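Local coordinates for protein laccase (Botrytis aclada, PDB 3SQR) that oxidises phenolic substrates with four copper ions, passing the electrons to dioxygen to make water, and probably acts in lignin breakdown and detoxification, at residues W404-S409 and E433-A438; Y451-L456 and W522-H527. One frame throughout, in Å; residues are numbered along the deposited sequence.

How the contacts relate
Both contacts lie in the third cupredoxin domain of the laccase, with centres about 10 Å apart. Contact 1 ties the turn after edge strand 402-406 to Asn-435, just ahead of strand 436-439. Contact 2 then joins the next strand, 448-455, to strand 520-526 across the sandwich. In the conformer of Ile-406 given here, one of two, CD1 lies 4.1 Å from Ile-453 CD1 and CG2 lies 4.2 Å from Tyr-451 OH, so the two contacts adjoin at Ile-406. Residues 522-527 of contact 2 carry ligands of the type 1 and type 3 coppers. Contact 1 binds no metal, but in that conformer the Ile-406 side chain is about 9 Å from a bound copper.

Contact 1 of 2, residues W404-S409 and E433-A438; sequences WTINSS and EYNVVA. With NAG (2-acetamido-2-deoxy-beta-D-glucopyranose), chain I.
Asn-435 grips Ser-409 with both ends of its side-chain amide. The hydroxyl OG of Ser-409 donates to Asn-435 OD1 at 2.6 Å. This bond lies in the carbonyl plane of the amide and uses a lone pair. Ser-409 OG can reach it because it stands anti to its own backbone N (chi1 173°). The other end, Asn-435 ND2, donates to the backbone oxygen Ser-409 O at 3.0 Å. Here the N-H points fairly straight at the oxygen (156°), but the donor sits above the carbonyl plane and not on a lone pair.

Ser-409 O also accepts from Ile-406 N, at 2.9 Å. The two donors come from opposite faces of its plane. Ser-409 N to Ile-406 O, at 3.1 Å, closes a type I' beta turn from Ile-406 to Ser-409; Ile-406 N to Ser-409 O is the second bond between the residues at its ends. The two bonds from Asn-435 thus hold the last residue of this turn. They fix the rotation of the amide, whose ND2 has a further acceptor in Ala-537 O.

Packing is light around this polar core. Ile-406 CB lies 4.0 Å from Asn-435 ND2, and the two side chains run at a slant to each other. Ser-409 OG also rests 3.6 Å from Glu-433 CA.

The turn carries an N-linked sugar: Asn-407 ND2 is bonded to C1 of the NAG, while Asn-407 OD1 accepts from Gln-393 N. Strand 402-406 is an edge strand of one sheet and pairs with strand 387-398. Strand 436-439 is an edge strand of the other sheet and runs beside strand 537-542. The contact therefore links the two sheets at their edges, from the turn that follows one edge strand to the residue that precedes the other.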
loop_
_atom_site.group_PDB
_atom_site.type_symbol
_atom_site.label_atom_id
_atom_site.label_comp_id
_atom_site.label_asym_id
_atom_site.label_seq_id
_atom_site.Cartn_x
_atom_site.Cartn_y
_atom_site.Cartn_z
ATOM N N TRP A 404 0.646 18.819 -6.755
ATOM C CA TRP A 404 0.351 18.077 -7.976
ATOM C C TRP A 404 -1.094 18.353 -8.382
ATOM O O TRP A 404 -1.971 18.481 -7.505
ATOM C CB TRP A 404 0.536 16.560 -7.759
ATOM C CG TRP A 404 1.876 16.180 -7.268
ATOM C CD1 TRP A 404 2.232 16.027 -5.980
ATOM C CD2 TRP A 404 3.073 16.014 -8.042
ATOM N NE1 TRP A 404 3.560 15.709 -5.894
ATOM C CE2 TRP A 404 4.110 15.698 -7.137
ATOM C CE3 TRP A 404 3.372 16.119 -9.410
ATOM C CZ2 TRP A 404 5.410 15.493 -7.529
ATOM C CZ3 TRP A 404 4.685 15.887 -9.804
ATOM C CH2 TRP A 404 5.686 15.580 -8.868
ATOM N N THR A 405 -1.372 18.325 -9.685
ATOM C CA THR A 405 -2.695 18.525 -10.151
ATOM C C THR A 405 -3.080 17.414 -11.097
ATOM O O THR A 405 -2.263 16.813 -11.753
ATOM C CB THR A 405 -2.831 19.903 -10.880
ATOM O OG1 THR A 405 -1.934 19.865 -11.995
ATOM C CG2 THR A 405 -2.494 21.095 -9.921
ATOM N N ILE A 406 -4.374 17.139 -11.092
ATOM C CA ILE A 406 -5.030 16.213 -11.997
ATOM C C ILE A 406 -6.066 17.032 -12.740
ATOM O O ILE A 406 -7.011 17.577 -12.141
ATOM C CB ILE A 406 -5.768 15.162 -11.215
ATOM C CG1 ILE A 406 -4.819 14.558 -10.167
ATOM C CG2 ILE A 406 -6.303 14.082 -12.196
ATOM C CD1 ILE A 406 -4.196 13.294 -10.602
ATOM N N ASN A 407 -5.868 17.122 -14.034
ATOM C CA ASN A 407 -6.580 18.066 -14.877
ATOM C C ASN A 407 -6.736 19.391 -14.214
ATOM O O ASN A 407 -7.843 19.922 -14.048
ATOM C CB ASN A 407 -7.919 17.462 -15.255
ATOM C CG ASN A 407 -7.799 16.619 -16.443
ATOM O OD1 ASN A 407 -6.888 15.822 -16.551
ATOM N ND2 ASN A 407 -8.731 16.772 -17.364
ATOM N N SER A 408 -5.587 19.921 -13.820
ATOM C CA SER A 408 -5.453 21.253 -13.245
ATOM C C SER A 408 -5.929 21.455 -11.872
ATOM O O SER A 408 -5.803 22.559 -11.375
ATOM C CB SER A 408 -6.009 22.339 -14.200
ATOM O OG SER A 408 -5.710 21.953 -15.546
ATOM N N SER A 409 -6.367 20.402 -11.165
ATOM C CA SER A 409 -6.887 20.575 -9.826
ATOM C C SER A 409 -6.101 19.692 -8.839
ATOM O O SER A 409 -5.946 18.508 -9.045
ATOM C CB SER A 409 -8.374 20.195 -9.774
ATOM O OG SER A 409 -8.840 20.214 -8.457
ATOM N N GLU A 433 -12.087 20.670 -6.016
ATOM C CA GLU A 433 -10.844 20.129 -5.443
ATOM C C GLU A 433 -11.000 18.754 -4.819
ATOM O O GLU A 433 -10.035 18.196 -4.309
ATOM C CB GLU A 433 -10.270 21.114 -4.456
ATOM C CG GLU A 433 -11.110 21.335 -3.229
ATOM C CD GLU A 433 -12.272 22.413 -3.338
ATOM O OE1 GLU A 433 -12.662 22.949 -4.432
ATOM O OE2 GLU A 433 -12.789 22.675 -2.242
ATOM N N TYR A 434 -12.205 18.189 -4.851
ATOM C CA TYR A 434 -12.398 16.811 -4.491
ATOM C C TYR A 434 -12.005 15.918 -5.664
ATOM O O TYR A 434 -11.968 14.678 -5.500
ATOM C CB TYR A 434 -13.864 16.581 -4.026
ATOM C CG TYR A 434 -14.067 16.790 -2.559
ATOM C CD1 TYR A 434 -13.531 17.893 -1.912
ATOM C CD2 TYR A 434 -14.777 15.869 -1.767
ATOM C CE1 TYR A 434 -13.698 18.076 -0.631
ATOM C CE2 TYR A 434 -14.912 16.046 -0.454
ATOM C CZ TYR A 434 -14.390 17.192 0.129
ATOM O OH TYR A 434 -14.519 17.468 1.498
ATOM N N ASN A 435 -11.735 16.493 -6.857
ATOM C CA ASN A 435 -11.330 15.736 -8.030
ATOM C C ASN A 435 -12.204 14.504 -8.326
ATOM O O ASN A 435 -11.718 13.399 -8.689
ATOM C CB ASN A 435 -9.858 15.381 -7.920
ATOM C CG ASN A 435 -8.980 16.575 -8.041
ATOM O OD1 ASN A 435 -9.471 17.698 -8.228
ATOM N ND2 ASN A 435 -7.675 16.364 -7.965
ATOM N N VAL A 436 -13.525 14.702 -8.283
ATOM C CA VAL A 436 -14.461 13.593 -8.466
ATOM C C VAL A 436 -14.622 13.273 -9.932
ATOM O O VAL A 436 -14.906 14.139 -10.751
ATOM C CB VAL A 436 -15.855 13.813 -7.802
ATOM C CG1 VAL A 436 -16.828 12.724 -8.239
ATOM C CG2 VAL A 436 -15.715 13.854 -6.318
ATOM N N VAL A 437 -14.465 12.016 -10.278
ATOM C CA VAL A 437 -14.938 11.530 -11.549
ATOM C C VAL A 437 -16.142 10.652 -11.232
ATOM O O VAL A 437 -16.042 9.660 -10.484
ATOM C CB VAL A 437 -13.912 10.681 -12.254
ATOM C CG1 VAL A 437 -14.501 9.991 -13.468
ATOM C CG2 VAL A 437 -12.659 11.490 -12.604
ATOM N N ALA A 438 -17.274 10.975 -11.844
ATOM C CA ALA A 438 -18.484 10.177 -11.655
ATOM C C ALA A 438 -18.473 9.008 -12.616
ATOM O O ALA A 438 -18.190 9.174 -13.798
ATOM C CB ALA A 438 -19.801 11.055 -11.875
HETATM C C1 NAG I . -8.683 16.038 -18.593
HETATM C C2 NAG I . -10.021 15.510 -19.094
HETATM C C3 NAG I . -9.821 14.886 -20.467
HETATM C C4 NAG I . -9.157 15.869 -21.410
HETATM C C5 NAG I . -7.808 16.261 -20.807
HETATM C C6 NAG I . -7.032 17.224 -21.722
HETATM C C7 NAG I . -11.718 14.764 -17.451
HETATM C C8 NAG I . -12.279 13.649 -16.602
HETATM N N2 NAG I . -10.658 14.509 -18.202
HETATM O O3 NAG I . -11.096 14.538 -20.928
HETATM O O4 NAG I . -8.927 15.225 -22.645
HETATM O O5 NAG I . -8.118 16.904 -19.580
HETATM O O6 NAG I . -7.842 18.369 -21.885
HETATM O O7 NAG I . -12.261 15.863 -17.411
#

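Contact 2 of 2, residues Y451-L456 and W522-H527; sequences YVIEDL and WLLHCH. With CU (copper (II) ion), chain E; CU (copper (II) ion), chain F; CU (copper (II) ion), chain D.
Leu-524 carries most of this contact, with Tyr-451 and Ile-453 facing it from the other strand. Its CD1 methyl approaches the CD2-CE2 bond of the tyrosine ring obliquely, 3.8 Å from Tyr-451 CE2 and 3.9 Å from Tyr-451 CD2. The second methyl, Leu-524 CD2, is 4.1 Å from Tyr-451 CE2 and also meets Ile-453 CD1, at 4.4 Å. Each of the three side chains leaves its backbone anti to N, as with Leu-524 CG (chi1 171°), and points toward the facing sheet. The nearest CA atoms, of Ile-453 and Leu-524, are 10.5 Å apart, a spacing of facing sheets in a sandwich. Met-538 and Ile-512 pack against both Tyr-451 and Leu-524. The hydroxyl of Tyr-451 is hydrogen-bonded to Glu-392 OE1.

The residues after Leu-524 form the His-Cys-His motif of multicopper oxidases. His-525 NE2 and His-527 NE2 bind two coppers of the trinuclear centre, and Cys-526 SG binds the type 1 copper at 2.2 Å. His-463 and His-531 complete that site's protein ligands here. From well above the carbonyl plane, His-525 ND1 donates to Cys-526 O at 2.8 Å, joining a trinuclear-centre ligand to the backbone of the type 1 ligand. In this family the motif is regarded as the electron path from the type 1 copper to the oxygen-reducing centre. The contact itself is purely apolar: it packs the strand that carries the copper ligands against the facing sheet, and the polar chemistry lies beyond it, at the metals.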
loop_
_atom_site.group_PDB
_atom_site.type_symbol
_atom_site.label_atom_id
_atom_site.label_comp_id
_atom_site.label_asym_id
_atom_site.label_seq_id
_atom_site.Cartn_x
_atom_site.Cartn_y
_atom_site.Cartn_z
ATOM N N TYR A 451 -9.268 3.929 -17.149
ATOM C CA TYR A 451 -8.844 5.187 -16.622
ATOM C C TYR A 451 -7.398 5.332 -17.037
ATOM O O TYR A 451 -6.546 4.464 -16.746
ATOM C CB TYR A 451 -8.953 5.215 -15.091
ATOM C CG TYR A 451 -8.447 6.466 -14.472
ATOM C CD1 TYR A 451 -9.150 7.655 -14.564
ATOM C CD2 TYR A 451 -7.256 6.474 -13.741
ATOM C CE1 TYR A 451 -8.696 8.791 -13.965
ATOM C CE2 TYR A 451 -6.796 7.626 -13.161
ATOM C CZ TYR A 451 -7.517 8.781 -13.265
ATOM O OH TYR A 451 -7.037 9.930 -12.670
ATOM N N VAL A 452 -7.128 6.392 -17.785
ATOM C CA VAL A 452 -5.776 6.655 -18.276
ATOM C C VAL A 452 -5.271 7.857 -17.502
ATOM O O VAL A 452 -5.852 8.902 -17.528
ATOM C CB VAL A 452 -5.717 6.980 -19.823
ATOM C CG1 VAL A 452 -4.262 7.321 -20.220
ATOM C CG2 VAL A 452 -6.134 5.784 -20.674
ATOM N N ILE A 453 -4.142 7.691 -16.833
ATOM C CA ILE A 453 -3.560 8.789 -16.138
ATOM C C ILE A 453 -2.192 9.020 -16.793
ATOM O O ILE A 453 -1.406 8.099 -16.995
ATOM C CB ILE A 453 -3.448 8.546 -14.616
ATOM C CG1 ILE A 453 -2.876 9.802 -13.947
ATOM C CG2 ILE A 453 -2.700 7.240 -14.312
ATOM C CD1 ILE A 453 -3.029 9.830 -12.432
ATOM N N GLU A 454 -2.004 10.255 -17.200
ATOM C CA GLU A 454 -0.841 10.696 -17.943
ATOM C C GLU A 454 0.052 11.530 -17.108
ATOM O O GLU A 454 -0.386 12.422 -16.369
ATOM C CB GLU A 454 -1.283 11.568 -19.115
ATOM C CG GLU A 454 -2.170 10.890 -20.088
ATOM C CD GLU A 454 -2.444 11.832 -21.245
ATOM O OE1 GLU A 454 -1.457 12.366 -21.797
ATOM O OE2 GLU A 454 -3.640 12.044 -21.541
ATOM N N ASP A 455 1.322 11.276 -17.230
ATOM C CA ASP A 455 2.301 12.149 -16.578
ATOM C C ASP A 455 2.700 13.272 -17.523
ATOM O O ASP A 455 3.540 13.046 -18.370
ATOM C CB ASP A 455 3.556 11.344 -16.232
ATOM C CG ASP A 455 4.619 12.195 -15.448
ATOM O OD1 ASP A 455 4.302 13.341 -15.175
ATOM O OD2 ASP A 455 5.722 11.705 -15.158
ATOM N N LEU A 456 2.208 14.475 -17.289
ATOM C CA LEU A 456 2.564 15.643 -18.091
ATOM C C LEU A 456 3.403 16.561 -17.236
ATOM O O LEU A 456 3.461 17.749 -17.500
ATOM C CB LEU A 456 1.307 16.387 -18.597
ATOM C CG LEU A 456 0.317 15.607 -19.492
ATOM C CD1 LEU A 456 -0.657 16.570 -20.218
ATOM C CD2 LEU A 456 0.981 14.702 -20.516
ATOM N N TRP A 522 -14.274 6.160 -4.240
ATOM C CA TRP A 522 -12.990 5.464 -4.259
ATOM C C TRP A 522 -11.825 6.366 -4.613
ATOM O O TRP A 522 -11.733 6.876 -5.711
ATOM C CB TRP A 522 -13.097 4.289 -5.217
ATOM C CG TRP A 522 -14.225 3.421 -4.879
ATOM C CD1 TRP A 522 -15.309 3.108 -5.664
ATOM C CD2 TRP A 522 -14.433 2.739 -3.658
ATOM N NE1 TRP A 522 -16.139 2.311 -5.029
ATOM C CE2 TRP A 522 -15.647 2.013 -3.799
ATOM C CE3 TRP A 522 -13.691 2.574 -2.498
ATOM C CZ2 TRP A 522 -16.135 1.186 -2.823
ATOM C CZ3 TRP A 522 -14.197 1.741 -1.495
ATOM C CH2 TRP A 522 -15.428 1.075 -1.660
ATOM N N LEU A 523 -10.948 6.531 -3.671
ATOM C CA LEU A 523 -9.763 7.342 -3.841
ATOM C C LEU A 523 -8.773 6.664 -4.810
ATOM O O LEU A 523 -8.629 5.431 -4.813
ATOM C CB LEU A 523 -9.089 7.573 -2.500
ATOM C CG LEU A 523 -7.907 8.554 -2.496
ATOM C CD1 LEU A 523 -8.443 9.999 -2.830
ATOM C CD2 LEU A 523 -7.192 8.533 -1.174
ATOM N N LEU A 524 -8.128 7.455 -5.654
ATOM C CA LEU A 524 -7.012 6.968 -6.442
ATOM C C LEU A 524 -5.916 8.012 -6.255
ATOM O O LEU A 524 -6.169 9.193 -6.328
ATOM C CB LEU A 524 -7.373 6.856 -7.919
ATOM C CG LEU A 524 -6.173 6.552 -8.837
ATOM C CD1 LEU A 524 -6.606 5.642 -9.981
ATOM C CD2 LEU A 524 -5.520 7.880 -9.316
ATOM N N HIS A 525 -4.710 7.569 -5.942
ATOM C CA HIS A 525 -3.675 8.488 -5.609
ATOM C C HIS A 525 -2.320 7.882 -5.752
ATOM O O HIS A 525 -2.184 6.660 -5.759
ATOM C CB HIS A 525 -3.841 8.972 -4.176
ATOM C CG HIS A 525 -3.676 7.899 -3.162
ATOM N ND1 HIS A 525 -2.530 7.748 -2.412
ATOM C CD2 HIS A 525 -4.511 6.902 -2.787
ATOM C CE1 HIS A 525 -2.692 6.736 -1.579
ATOM N NE2 HIS A 525 -3.871 6.184 -1.812
ATOM N N CYS A 526 -1.332 8.755 -5.922
ATOM C CA CYS A 526 0.061 8.348 -5.771
ATOM C C CYS A 526 0.297 7.986 -4.299
ATOM O O CYS A 526 -0.143 8.718 -3.383
ATOM C CB CYS A 526 0.995 9.488 -6.164
ATOM S SG CYS A 526 2.658 8.971 -5.982
ATOM N N HIS A 527 0.970 6.868 -4.074
ATOM C CA HIS A 527 1.218 6.358 -2.736
ATOM C C HIS A 527 2.532 6.876 -2.164
ATOM O O HIS A 527 2.907 6.523 -1.009
ATOM C CB HIS A 527 1.241 4.796 -2.728
ATOM C CG HIS A 527 0.597 4.184 -1.515
ATOM N ND1 HIS A 527 1.067 4.420 -0.253
ATOM C CD2 HIS A 527 -0.459 3.324 -1.375
ATOM C CE1 HIS A 527 0.328 3.753 0.618
ATOM N NE2 HIS A 527 -0.622 3.093 -0.026
HETATM CU CU CU E . -4.944 4.996 -0.625
HETATM CU CU CU F . -1.980 1.891 1.019
HETATM CU CU CU D . 3.935 10.509 -6.985
HETATM O O HOH W 1 -3.441 4.007 0.436
#